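Local structure of DNA helicase RecQ (Deinococcus radiodurans, 4Q48) at residues 149-154 against 185-190; 176-181 against 195-200; 235-240 against 304-309; 239-244 against 287-292; 382-387 against 395-400. The protein probably couples ATP hydrolysis to unwinding of duplex DNA by moving along it in the 3'-5' direction, as a zinc-containing RecQ helicase of DNA repair. One frame throughout, in Å; residues are numbered along the deposited sequence.

Interaction 1 of 5, residues 149-154 against 185-190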
# COMPACT_ATOMS: atom_id res chain seq x y z
N CYS A 149 -10.72 -3.02 1.69
CA CYS A 149 -11.83 -3.24 0.76
C CYS A 149 -13.08 -2.44 1.06
O CYS A 149 -13.95 -2.32 0.21
CB CYS A 149 -12.20 -4.72 0.70
SG CYS A 149 -11.08 -5.73 -0.25
N VAL A 150 -13.20 -1.93 2.28
CA VAL A 150 -14.33 -1.09 2.65
C VAL A 150 -14.30 0.23 1.87
O VAL A 150 -15.35 0.81 1.56
CB VAL A 150 -14.36 -0.80 4.18
CG1 VAL A 150 -14.43 -2.11 4.95
CG2 VAL A 150 -13.14 0.00 4.62
N SER A 151 -13.10 0.68 1.52
CA SER A 151 -12.87 1.98 0.88
C SER A 151 -13.12 2.00 -0.62
O SER A 151 -12.81 1.03 -1.32
CB SER A 151 -11.42 2.43 1.13
OG SER A 151 -11.21 3.74 0.65
N GLN A 152 -13.72 3.09 -1.10
CA GLN A 152 -13.81 3.35 -2.54
C GLN A 152 -12.39 3.50 -3.09
O GLN A 152 -12.14 3.25 -4.26
CB GLN A 152 -14.61 4.62 -2.85
CG GLN A 152 -13.86 5.91 -2.45
CD GLN A 152 -14.75 7.07 -2.01
OE1 GLN A 152 -15.56 6.94 -1.08
NE2 GLN A 152 -14.58 8.22 -2.66
N TRP A 153 -11.47 3.90 -2.21
CA TRP A 153 -10.12 4.25 -2.62
C TRP A 153 -9.10 3.13 -2.76
O TRP A 153 -8.69 2.78 -3.87
CB TRP A 153 -9.55 5.29 -1.63
CG TRP A 153 -10.33 6.57 -1.60
CD1 TRP A 153 -11.31 6.92 -0.71
CD2 TRP A 153 -10.22 7.66 -2.53
NE1 TRP A 153 -11.81 8.17 -1.02
CE2 TRP A 153 -11.15 8.64 -2.13
CE3 TRP A 153 -9.41 7.91 -3.65
CZ2 TRP A 153 -11.30 9.84 -2.81
CZ3 TRP A 153 -9.56 9.09 -4.32
CH2 TRP A 153 -10.50 10.05 -3.90
N GLY A 154 -8.75 2.51 -1.64
CA GLY A 154 -7.48 1.80 -1.55
C GLY A 154 -7.11 0.60 -2.38
O GLY A 154 -5.92 0.28 -2.45
N GLU A 185 -3.57 6.72 2.29
CA GLU A 185 -3.83 7.64 3.40
C GLU A 185 -5.30 8.00 3.53
O GLU A 185 -5.83 8.06 4.64
CB GLU A 185 -2.99 8.90 3.18
CG GLU A 185 -3.12 10.04 4.15
CD GLU A 185 -2.48 11.32 3.59
OE1 GLU A 185 -1.56 11.22 2.73
OE2 GLU A 185 -2.89 12.44 3.99
N ARG A 186 -5.96 8.22 2.41
CA ARG A 186 -7.43 8.20 2.31
C ARG A 186 -8.11 6.88 2.63
O ARG A 186 -9.29 6.85 3.00
CB ARG A 186 -7.86 8.69 0.93
CG ARG A 186 -7.89 10.21 0.86
CD ARG A 186 -8.11 10.74 -0.53
NE ARG A 186 -7.14 10.16 -1.44
CZ ARG A 186 -6.97 10.53 -2.70
NH1 ARG A 186 -7.73 11.49 -3.22
NH2 ARG A 186 -6.04 9.94 -3.44
N THR A 187 -7.38 5.79 2.45
CA THR A 187 -7.90 4.46 2.76
C THR A 187 -7.76 4.13 4.25
O THR A 187 -8.68 3.59 4.85
CB THR A 187 -7.20 3.39 1.92
OG1 THR A 187 -7.15 3.82 0.55
CG2 THR A 187 -7.94 2.07 2.04
N ARG A 188 -6.62 4.49 4.83
CA ARG A 188 -6.40 4.35 6.28
C ARG A 188 -7.50 5.07 7.04
O ARG A 188 -7.94 4.62 8.10
CB ARG A 188 -5.04 4.92 6.67
CG ARG A 188 -3.84 4.20 6.09
CD ARG A 188 -2.60 4.49 6.90
NE ARG A 188 -2.21 5.90 6.74
CZ ARG A 188 -1.47 6.35 5.74
NH1 ARG A 188 -1.01 5.51 4.82
NH2 ARG A 188 -1.15 7.64 5.64
N ALA A 189 -7.93 6.21 6.51
CA ALA A 189 -8.94 7.02 7.15
C ALA A 189 -10.33 6.38 7.08
O ALA A 189 -11.10 6.46 8.03
CB ALA A 189 -8.95 8.41 6.51
N ASP A 190 -10.60 5.70 5.97
CA ASP A 190 -11.90 5.09 5.68
C ASP A 190 -12.14 3.77 6.41
O ASP A 190 -13.27 3.45 6.77
CB ASP A 190 -12.00 4.80 4.19
CG ASP A 190 -12.73 5.88 3.43
OD1 ASP A 190 -12.90 6.98 4.00
OD2 ASP A 190 -13.10 5.60 2.26
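W153 and R186 lie one upon the other, an indole from a loop and a guanidinium from a helix. The two planes are only 23° apart, and CZ of R186 stands 3.8 Å from the centroid of the W153 six-membered ring, a cation-pi stack. The arginine climbs over the same face of the indole before its guanidinium settles there: CD of R186 sits almost on the ring normal, 4.0 Å from that centroid, as a CH-pi contact. A bend at chi3 (-53°) then carries NE and CZ toward the CE3 and CZ3 side. CG of Q152 lies on the opposite face of the indole, toward its rim, while OD2 of D190 comes to the edge, 3.7 Å from CD1 of W153.

The loop 149-154 follows the DEAH box and opens the aromatic-rich loop of RecQ helicases, the element that in relatives links DNA binding to ATP hydrolysis; helix 185-194 belongs to the same RecA-like domain. S151 opens an ST turn, its OG accepting from W153 N (2.9 Å). The same OG, held anti to the backbone N (chi1 -173°), donates to OD2 of D190 over 3.1 Å, arriving from above the carboxylate plane. T187 fits against the turn with its methyl, CG2 lying 3.6 Å from CB of S151. Beyond the stack, R186 forms a salt bridge through NH1 with D486 of the RQC region, and W153 also touches R363, V364 and S367 of helix 359-376, in the zinc-binding region.

Interaction 2 of 5, residues 176-181 against 195-200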
# COMPACT_ATOMS: atom_id res chain seq x y z
N ARG A 176 -11.82 -5.89 17.86
CA ARG A 176 -11.74 -5.84 16.40
C ARG A 176 -10.31 -5.50 15.99
O ARG A 176 -9.82 -4.42 16.32
CB ARG A 176 -12.65 -4.76 15.82
CG ARG A 176 -14.03 -5.19 15.45
CD ARG A 176 -14.88 -3.99 14.98
NE ARG A 176 -14.69 -2.78 15.78
CZ ARG A 176 -15.23 -2.56 16.98
NH1 ARG A 176 -15.99 -3.50 17.54
NH2 ARG A 176 -15.00 -1.42 17.61
N VAL A 177 -9.63 -6.37 15.26
CA VAL A 177 -8.35 -5.94 14.69
C VAL A 177 -8.43 -6.02 13.16
O VAL A 177 -8.82 -7.04 12.58
CB VAL A 177 -7.15 -6.76 15.23
CG1 VAL A 177 -7.27 -8.25 14.87
CG2 VAL A 177 -5.86 -6.19 14.70
N ALA A 178 -8.12 -4.90 12.53
CA ALA A 178 -8.15 -4.79 11.07
C ALA A 178 -6.73 -4.68 10.55
O ALA A 178 -5.94 -3.87 11.02
CB ALA A 178 -9.00 -3.58 10.61
N LEU A 179 -6.39 -5.54 9.61
CA LEU A 179 -5.03 -5.56 9.10
C LEU A 179 -5.01 -5.34 7.60
O LEU A 179 -5.89 -5.83 6.88
CB LEU A 179 -4.35 -6.88 9.45
CG LEU A 179 -4.62 -7.44 10.85
CD1 LEU A 179 -5.74 -8.48 10.79
CD2 LEU A 179 -3.36 -8.04 11.44
N THR A 180 -4.08 -4.51 7.12
CA THR A 180 -3.98 -4.32 5.67
C THR A 180 -2.53 -4.20 5.21
O THR A 180 -1.62 -3.91 6.00
CB THR A 180 -4.79 -3.07 5.20
OG1 THR A 180 -4.75 -2.98 3.76
CG2 THR A 180 -4.25 -1.79 5.82
N ALA A 181 -2.32 -4.41 3.92
CA ALA A 181 -1.00 -4.30 3.31
C ALA A 181 -0.98 -3.11 2.36
O ALA A 181 0.05 -2.77 1.80
CB ALA A 181 -0.62 -5.58 2.57
N LEU A 195 -15.10 0.45 10.67
CA LEU A 195 -14.94 -0.50 11.76
C LEU A 195 -14.68 0.19 13.09
O LEU A 195 -14.12 -0.43 14.00
CB LEU A 195 -13.79 -1.47 11.43
CG LEU A 195 -13.80 -2.04 10.00
CD1 LEU A 195 -12.49 -2.72 9.66
CD2 LEU A 195 -14.97 -3.00 9.80
N ARG A 196 -15.11 1.45 13.21
CA ARG A 196 -14.86 2.29 14.39
C ARG A 196 -13.52 2.07 15.07
O ARG A 196 -13.44 1.61 16.21
CB ARG A 196 -15.97 2.13 15.43
CG ARG A 196 -17.35 2.21 14.85
CD ARG A 196 -18.40 1.85 15.89
NE ARG A 196 -19.55 1.25 15.22
CZ ARG A 196 -20.77 1.11 15.74
NH1 ARG A 196 -21.72 0.55 15.00
NH2 ARG A 196 -21.02 1.47 17.00
N LEU A 197 -12.46 2.42 14.35
CA LEU A 197 -11.11 2.29 14.87
C LEU A 197 -10.46 3.66 14.86
O LEU A 197 -9.23 3.79 14.88
CB LEU A 197 -10.30 1.26 14.07
CG LEU A 197 -11.00 -0.11 14.03
CD1 LEU A 197 -10.26 -1.14 13.20
CD2 LEU A 197 -11.19 -0.62 15.44
N GLU A 198 -11.30 4.69 14.83
CA GLU A 198 -10.80 6.06 14.87
C GLU A 198 -10.12 6.24 16.20
O GLU A 198 -9.07 6.86 16.29
CB GLU A 198 -11.91 7.10 14.70
CG GLU A 198 -13.17 6.81 15.51
CD GLU A 198 -14.25 6.14 14.68
OE1 GLU A 198 -14.03 5.97 13.46
OE2 GLU A 198 -15.31 5.77 15.23
N ASP A 199 -10.69 5.62 17.22
CA ASP A 199 -10.17 5.73 18.57
C ASP A 199 -9.17 4.61 18.92
O ASP A 199 -8.64 4.54 20.03
CB ASP A 199 -11.34 5.76 19.56
CG ASP A 199 -12.39 6.84 19.19
OD1 ASP A 199 -11.99 7.95 18.77
OD2 ASP A 199 -13.61 6.58 19.32
N ALA A 200 -8.90 3.75 17.94
CA ALA A 200 -8.02 2.61 18.16
C ALA A 200 -6.55 2.92 17.85
O ALA A 200 -6.24 3.77 17.01
CB ALA A 200 -8.50 1.42 17.34
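Strand 176-180 of the N-terminal RecA-like sheet offers the turn 195-200 a small apolar seat and one long polar arm. The close-fitting part is the seat. CB of A178 receives two leucine tips, CD1 of L195 at 3.7 Å and CD1 of L197 at 3.8 Å, both side chains having CG anti to the carbonyl carbon and an extended chi2. L195 also touches L164, and L197 touches N41. The turn joins helix 185-194 to strand 202-204, closing a beta-alpha-beta connection in which strand 42-45 lies between the two parallel strands.

Toward solvent the fit loosens. R196 is exposed and forms a salt bridge with E169, while NH2 of R176 remains 3.7 Å from R196 O, near the guanidinium plane.

R176 bridges the two regimes: bent at chi3 (-42°), it donates from NE to L195 O over 3.0 Å. The bond is somewhat bent, 143° at the hydrogen, and NE stands above the carbonyl plane. Because L195 is where the chain leaves helix 185-194, a cationic group probably meets there the partial negative charge of the helix C-terminus, an electrostatic match consistent with the burial of R176.

Interaction 3 of 5, residues 235-240 against 304-309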
# COMPACT_ATOMS: atom_id res chain seq x y z
N PRO A 235 25.09 -9.66 -14.40
CA PRO A 235 25.39 -10.47 -15.58
C PRO A 235 24.71 -11.84 -15.66
O PRO A 235 24.08 -12.10 -16.70
CB PRO A 235 26.90 -10.65 -15.47
CG PRO A 235 27.35 -9.42 -14.76
CD PRO A 235 26.34 -9.19 -13.76
N GLY A 236 24.82 -12.69 -14.65
CA GLY A 236 24.21 -14.01 -14.77
C GLY A 236 23.15 -14.32 -13.74
O GLY A 236 22.89 -15.47 -13.44
N ASP A 237 22.52 -13.29 -13.18
CA ASP A 237 21.64 -13.46 -12.03
C ASP A 237 20.18 -13.64 -12.41
O ASP A 237 19.78 -13.31 -13.52
CB ASP A 237 21.79 -12.27 -11.09
CG ASP A 237 23.18 -12.19 -10.46
OD1 ASP A 237 23.89 -13.25 -10.40
OD2 ASP A 237 23.56 -11.07 -10.05
N ALA A 238 19.39 -14.18 -11.48
CA ALA A 238 17.94 -14.27 -11.71
C ALA A 238 17.31 -12.91 -11.51
O ALA A 238 17.63 -12.19 -10.57
CB ALA A 238 17.30 -15.27 -10.81
N GLY A 239 16.44 -12.54 -12.44
CA GLY A 239 15.73 -11.29 -12.34
C GLY A 239 14.38 -11.39 -13.00
O GLY A 239 14.14 -12.27 -13.82
N ILE A 240 13.50 -10.46 -12.64
CA ILE A 240 12.20 -10.31 -13.29
C ILE A 240 12.15 -8.98 -14.04
O ILE A 240 12.53 -7.97 -13.49
CB ILE A 240 11.05 -10.33 -12.28
CG1 ILE A 240 11.17 -11.54 -11.36
CG2 ILE A 240 9.73 -10.28 -13.02
CD1 ILE A 240 10.17 -11.52 -10.17
N ASN A 304 16.15 -15.81 -4.52
CA ASN A 304 17.47 -15.64 -5.09
C ASN A 304 17.49 -14.46 -6.11
O ASN A 304 18.42 -14.33 -6.92
CB ASN A 304 17.79 -17.01 -5.74
CG ASN A 304 19.24 -17.19 -6.12
OD1 ASN A 304 20.14 -16.69 -5.46
ND2 ASN A 304 19.46 -17.92 -7.19
N VAL A 305 16.44 -13.64 -6.09
CA VAL A 305 16.19 -12.66 -7.16
C VAL A 305 16.97 -11.35 -7.03
O VAL A 305 16.76 -10.55 -6.11
CB VAL A 305 14.68 -12.31 -7.25
CG1 VAL A 305 14.45 -11.17 -8.21
CG2 VAL A 305 13.86 -13.53 -7.67
N ARG A 306 17.83 -11.10 -8.01
CA ARG A 306 18.83 -10.05 -7.91
C ARG A 306 18.38 -8.69 -8.45
O ARG A 306 18.94 -7.66 -8.07
CB ARG A 306 20.09 -10.50 -8.65
CG ARG A 306 21.04 -11.20 -7.74
CD ARG A 306 21.21 -10.41 -6.48
NE ARG A 306 21.44 -11.30 -5.36
CZ ARG A 306 20.53 -11.59 -4.44
NH1 ARG A 306 19.36 -11.00 -4.44
NH2 ARG A 306 20.82 -12.43 -3.47
N PHE A 307 17.39 -8.67 -9.35
CA PHE A 307 16.83 -7.40 -9.78
C PHE A 307 15.37 -7.49 -10.24
O PHE A 307 14.88 -8.56 -10.66
CB PHE A 307 17.67 -6.79 -10.89
CG PHE A 307 17.59 -7.52 -12.23
CD1 PHE A 307 18.51 -8.51 -12.56
CD2 PHE A 307 16.66 -7.14 -13.18
CE1 PHE A 307 18.47 -9.13 -13.78
CE2 PHE A 307 16.62 -7.77 -14.42
CZ PHE A 307 17.53 -8.76 -14.72
N VAL A 308 14.67 -6.36 -10.11
CA VAL A 308 13.39 -6.19 -10.77
C VAL A 308 13.43 -4.95 -11.64
O VAL A 308 13.65 -3.83 -11.15
CB VAL A 308 12.24 -6.11 -9.79
CG1 VAL A 308 11.02 -5.57 -10.49
CG2 VAL A 308 11.93 -7.49 -9.27
N ALA A 309 13.19 -5.16 -12.93
CA ALA A 309 13.20 -4.10 -13.92
C ALA A 309 11.79 -3.72 -14.34
O ALA A 309 10.99 -4.58 -14.71
CB ALA A 309 14.01 -4.54 -15.13
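Three backbone hydrogen bonds tie residues 238-240 to the parallel strand 305-309, and each finds a well-aligned acceptor. R306 N gives its hydrogen to A238 O over 2.8 Å, nearly along the C=O axis. I240 N then donates to F307 O at 3.1 Å, within the carbonyl plane, and I240 O in turn receives A309 N at 2.9 Å with an almost straight N-H...O angle of 170°. The same I240 carbonyl is also approached by CA of V308 in a CA-H...O contact, so both a strong and a weak donor address it.

V305 O is satisfied by the hydroxyl of S334, on strand 334-340. R306 turns its charged end away from the contact, into a salt bridge with D330. The R306 stem nevertheless packs on D237, whose OD2 lies 3.4 Å from CG of R306 and has a weak hydrogen bond to H234.

CG of F307 occupies the crowded position between backbone N and carbonyl carbon (chi1 71°), which lays one face of the ring over CA of G239. That CA is 3.8 Å from the ring centroid and 12° off the normal, a CH-pi contact. Paired parallel strands like these form the central sheet of the second RecA-like domain of superfamily 2 helicases, here with 238-242 and 305-310 as inner neighbours.

Interaction 4 of 5, residues 239-244 against 287-292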
# COMPACT_ATOMS: atom_id res chain seq x y z
N GLY A 239 16.44 -12.54 -12.44
CA GLY A 239 15.73 -11.29 -12.34
C GLY A 239 14.38 -11.39 -13.00
O GLY A 239 14.14 -12.27 -13.82
N ILE A 240 13.50 -10.46 -12.64
CA ILE A 240 12.20 -10.31 -13.29
C ILE A 240 12.15 -8.98 -14.04
O ILE A 240 12.53 -7.97 -13.49
CB ILE A 240 11.05 -10.33 -12.28
CG1 ILE A 240 11.17 -11.54 -11.36
CG2 ILE A 240 9.73 -10.28 -13.02
CD1 ILE A 240 10.17 -11.52 -10.17
N VAL A 241 11.72 -9.00 -15.29
CA VAL A 241 11.48 -7.78 -16.06
C VAL A 241 10.00 -7.61 -16.31
O VAL A 241 9.41 -8.42 -17.03
CB VAL A 241 12.18 -7.81 -17.43
CG1 VAL A 241 11.84 -6.56 -18.23
CG2 VAL A 241 13.68 -8.01 -17.25
N TYR A 242 9.37 -6.59 -15.75
CA TYR A 242 7.93 -6.36 -15.97
C TYR A 242 7.61 -5.47 -17.18
O TYR A 242 8.15 -4.38 -17.31
CB TYR A 242 7.33 -5.73 -14.74
CG TYR A 242 7.23 -6.65 -13.58
CD1 TYR A 242 6.23 -7.62 -13.51
CD2 TYR A 242 8.08 -6.52 -12.50
CE1 TYR A 242 6.11 -8.46 -12.41
CE2 TYR A 242 7.96 -7.35 -11.39
CZ TYR A 242 6.98 -8.31 -11.36
OH TYR A 242 6.90 -9.13 -10.25
N CYS A 243 6.72 -5.93 -18.05
CA CYS A 243 6.26 -5.08 -19.16
C CYS A 243 4.74 -4.95 -19.11
O CYS A 243 4.06 -5.76 -18.47
CB CYS A 243 6.70 -5.63 -20.51
SG CYS A 243 8.49 -5.80 -20.68
N LEU A 244 4.22 -3.92 -19.79
CA LEU A 244 2.80 -3.55 -19.66
C LEU A 244 1.85 -4.47 -20.41
O LEU A 244 0.79 -4.84 -19.91
CB LEU A 244 2.56 -2.10 -20.08
CG LEU A 244 1.29 -1.57 -19.39
CD1 LEU A 244 1.37 -1.81 -17.88
CD2 LEU A 244 1.05 -0.08 -19.69
N GLY A 287 20.13 -18.21 -12.58
CA GLY A 287 20.40 -17.27 -13.65
C GLY A 287 19.34 -17.21 -14.73
O GLY A 287 19.67 -16.85 -15.85
N VAL A 288 18.10 -17.57 -14.40
CA VAL A 288 16.97 -17.37 -15.31
C VAL A 288 16.23 -16.02 -15.13
O VAL A 288 15.94 -15.60 -14.02
CB VAL A 288 15.97 -18.54 -15.19
CG1 VAL A 288 14.57 -18.14 -15.67
CG2 VAL A 288 16.50 -19.77 -15.93
N ILE A 289 15.98 -15.31 -16.22
CA ILE A 289 15.18 -14.07 -16.18
C ILE A 289 13.77 -14.24 -16.72
O ILE A 289 13.59 -14.65 -17.87
CB ILE A 289 15.84 -12.97 -17.00
CG1 ILE A 289 17.19 -12.58 -16.39
CG2 ILE A 289 14.90 -11.79 -17.10
CD1 ILE A 289 17.90 -11.52 -17.15
N VAL A 290 12.75 -13.91 -15.92
CA VAL A 290 11.37 -14.03 -16.38
C VAL A 290 10.83 -12.67 -16.83
O VAL A 290 11.08 -11.65 -16.17
CB VAL A 290 10.44 -14.59 -15.26
CG1 VAL A 290 8.97 -14.45 -15.64
CG2 VAL A 290 10.75 -16.05 -14.95
N CYS A 291 10.13 -12.62 -17.96
CA CYS A 291 9.41 -11.41 -18.35
C CYS A 291 7.91 -11.60 -18.18
O CYS A 291 7.34 -12.54 -18.75
CB CYS A 291 9.71 -11.00 -19.79
SG CYS A 291 11.42 -10.73 -20.14
N ALA A 292 7.29 -10.69 -17.44
CA ALA A 292 5.88 -10.81 -17.06
C ALA A 292 5.15 -9.46 -17.06
O ALA A 292 5.79 -8.40 -17.07
CB ALA A 292 5.77 -11.48 -15.70
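The backbones place V241, I289 and C291 on one face of the sheet and I240, Y242, V290 and A292 on the other; the torsions then decide which branches meet. V241 has CG1 anti to the backbone N (chi1 177°), which leaves CG2 anti to the carbonyl carbon and aimed across the strands at CG2 of I289, 4.0 Å away. I289 places that CG2 anti to its own backbone N, while its CG1-CD1 arm runs on extended. C291 turns SG anti to the carbonyl carbon (chi1 -57°), bringing the sulfur to 4.1 Å from CB of V241.

On the other face, Y242 holds CG anti to its carbonyl carbon (chi1 -71°), and its CD1 comes to 4.5 Å from CB of A292, a loose touch. CG2 of I240 lies over one face of the phenol, toward its rim, and the hydroxyl is hydrogen-bonded to R326.

Between the two faces runs a parallel hydrogen-bond ladder, weak at its G239 N to V288 O start. G239 O then accepts from V290 N, whose own carbonyl takes the hydrogen of V241 N; V241 O accepts from A292 N, and the ladder ends with C243 N donating to A292 O at 2.8 Å.

Helices clad both faces: L256 of helix 246-258 meets C291, and F282 of helix 272-284 packs on I240 and V290. Within the sheet, strand 289-292 lies between 238-242 and 263-266, while 305-310 flanks 238-242 on its other edge.

Interaction 5 of 5, residues 382-387 against 395-400. With ZN (zinc ion), chain C.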
# COMPACT_ATOMS: atom_id res chain seq x y z
N ARG A 382 14.12 8.69 -2.61
CA ARG A 382 12.94 7.98 -3.12
C ARG A 382 12.28 7.13 -2.06
O ARG A 382 11.07 7.01 -2.03
CB ARG A 382 13.27 7.03 -4.26
CG ARG A 382 14.16 7.54 -5.30
CD ARG A 382 13.94 6.71 -6.50
NE ARG A 382 12.93 7.41 -7.26
CZ ARG A 382 13.23 8.34 -8.14
NH1 ARG A 382 14.51 8.64 -8.38
NH2 ARG A 382 12.27 8.96 -8.79
N ARG A 383 13.10 6.48 -1.22
CA ARG A 383 12.62 5.51 -0.26
C ARG A 383 11.67 6.20 0.72
O ARG A 383 10.56 5.74 0.93
CB ARG A 383 13.78 4.84 0.49
CG ARG A 383 13.44 3.49 1.12
CD ARG A 383 14.60 2.88 1.87
NE ARG A 383 15.69 2.53 0.98
CZ ARG A 383 15.85 1.32 0.44
NH1 ARG A 383 14.98 0.37 0.72
NH2 ARG A 383 16.89 1.07 -0.37
N GLN A 384 12.08 7.36 1.24
CA GLN A 384 11.23 8.16 2.11
C GLN A 384 9.86 8.41 1.48
O GLN A 384 8.84 8.23 2.15
CB GLN A 384 11.88 9.49 2.47
CG GLN A 384 12.90 9.41 3.59
CD GLN A 384 13.63 10.72 3.85
OE1 GLN A 384 13.80 11.56 2.95
NE2 GLN A 384 14.09 10.90 5.08
N VAL A 385 9.83 8.79 0.21
CA VAL A 385 8.56 9.07 -0.45
C VAL A 385 7.71 7.82 -0.58
O VAL A 385 6.49 7.87 -0.37
CB VAL A 385 8.76 9.69 -1.84
CG1 VAL A 385 7.48 9.65 -2.68
CG2 VAL A 385 9.31 11.13 -1.74
N LEU A 386 8.35 6.70 -0.93
CA LEU A 386 7.67 5.41 -1.14
C LEU A 386 7.02 4.89 0.13
O LEU A 386 5.85 4.51 0.13
CB LEU A 386 8.66 4.36 -1.67
CG LEU A 386 8.27 2.88 -1.72
CD1 LEU A 386 7.13 2.65 -2.70
CD2 LEU A 386 9.44 2.04 -2.16
N LEU A 387 7.78 4.93 1.22
CA LEU A 387 7.35 4.39 2.50
C LEU A 387 6.25 5.26 3.10
O LEU A 387 5.34 4.76 3.76
CB LEU A 387 8.56 4.27 3.43
CG LEU A 387 9.60 3.21 2.96
CD1 LEU A 387 10.78 3.10 3.89
CD2 LEU A 387 8.97 1.84 2.79
N SER A 395 12.85 8.67 9.10
CA SER A 395 13.33 9.98 9.54
C SER A 395 14.44 10.54 8.67
O SER A 395 14.42 11.71 8.27
CB SER A 395 13.81 9.90 10.99
OG SER A 395 12.94 9.07 11.74
N GLU A 396 15.41 9.69 8.35
CA GLU A 396 16.60 10.13 7.67
C GLU A 396 16.67 9.50 6.26
O GLU A 396 16.14 8.41 6.03
CB GLU A 396 17.83 9.76 8.51
CG GLU A 396 17.81 10.35 9.93
CD GLU A 396 17.92 11.87 9.98
OE1 GLU A 396 18.99 12.42 9.61
OE2 GLU A 396 16.93 12.53 10.37
N PRO A 397 17.27 10.22 5.28
CA PRO A 397 17.54 9.70 3.94
C PRO A 397 18.22 8.34 3.99
O PRO A 397 19.02 8.10 4.89
CB PRO A 397 18.44 10.75 3.33
CG PRO A 397 18.04 12.02 4.01
CD PRO A 397 17.56 11.66 5.38
N CYS A 398 17.89 7.45 3.05
CA CYS A 398 18.32 6.07 3.18
C CYS A 398 19.77 5.81 2.75
O CYS A 398 20.47 5.02 3.38
CB CYS A 398 17.40 5.15 2.39
SG CYS A 398 17.63 5.23 0.61
N GLY A 399 20.25 6.49 1.71
CA GLY A 399 21.61 6.24 1.26
C GLY A 399 21.72 5.01 0.37
O GLY A 399 22.81 4.54 0.07
N ASN A 400 20.58 4.47 -0.04
CA ASN A 400 20.58 3.35 -0.95
C ASN A 400 19.50 3.53 -2.01
O ASN A 400 18.81 2.58 -2.38
CB ASN A 400 20.36 2.04 -0.21
CG ASN A 400 20.87 0.84 -0.98
OD1 ASN A 400 21.92 0.92 -1.63
ND2 ASN A 400 20.11 -0.27 -0.95
ZN ZN C . 17.40 7.36 -0.44
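SG of C398 is gripped three times: by the zinc ion at 2.4 Å, by R383 NE at 3.3 Å and by N400 N at 3.1 Å. The arginine bond is nearly straight (165° at the hydrogen), with the sulfur lying in the guanidinium plane. C398 puts SG in the crowded position between backbone N and carbonyl carbon (chi1 74°), from where it can face metal and helix together. C381, C401 and C404 complete the four-cysteine site of the RecQ zinc-binding domain, and the bond from N400 N lies within the CxxC loop formed by C398 and C401.

R383 starts anti to the backbone N and bends at chi3 to present its edge. NH2 reaches N400 O at 3.2 Å from well above that carbonyl plane, and also bonds to I212 O; NH1 makes a salt bridge with D208. The next residue, Q384, stretches its amide over the E396-P397 peptide, NE2 lying 3.6 Å from CD of P397 and hydrogen-bonded to L394 O.

A thiolate that receives two N-H...S bonds, one from a cation, would probably carry less negative charge onto the metal. R383 may thus partly offset the excess charge of the four-cysteine centre from the second shell, though D208 probably takes up part of its positive charge.

Overall arrangement
The five contacts sample three consecutive modules of the catalytic core. Interactions 1 and 2 lie in the first RecA-like domain, with centres 12 Å apart; their segments alternate along the chain, strand 176-180 leading into helix 185-194. Interactions 3 and 4, with centres 8 Å apart, share G239 and I240, so that strand 238-242 is bonded on one edge to 305-310 and on the other to 289-292 in the second domain's sheet. Interaction 5 follows in the zinc-binding domain. Its nearest atoms are about 6 Å from those of interaction 1 and about 10 Å from those of interaction 3, placing the zinc module close to both RecA-like domains, whose own sampled contacts have nearest atoms about 15 Å apart or more.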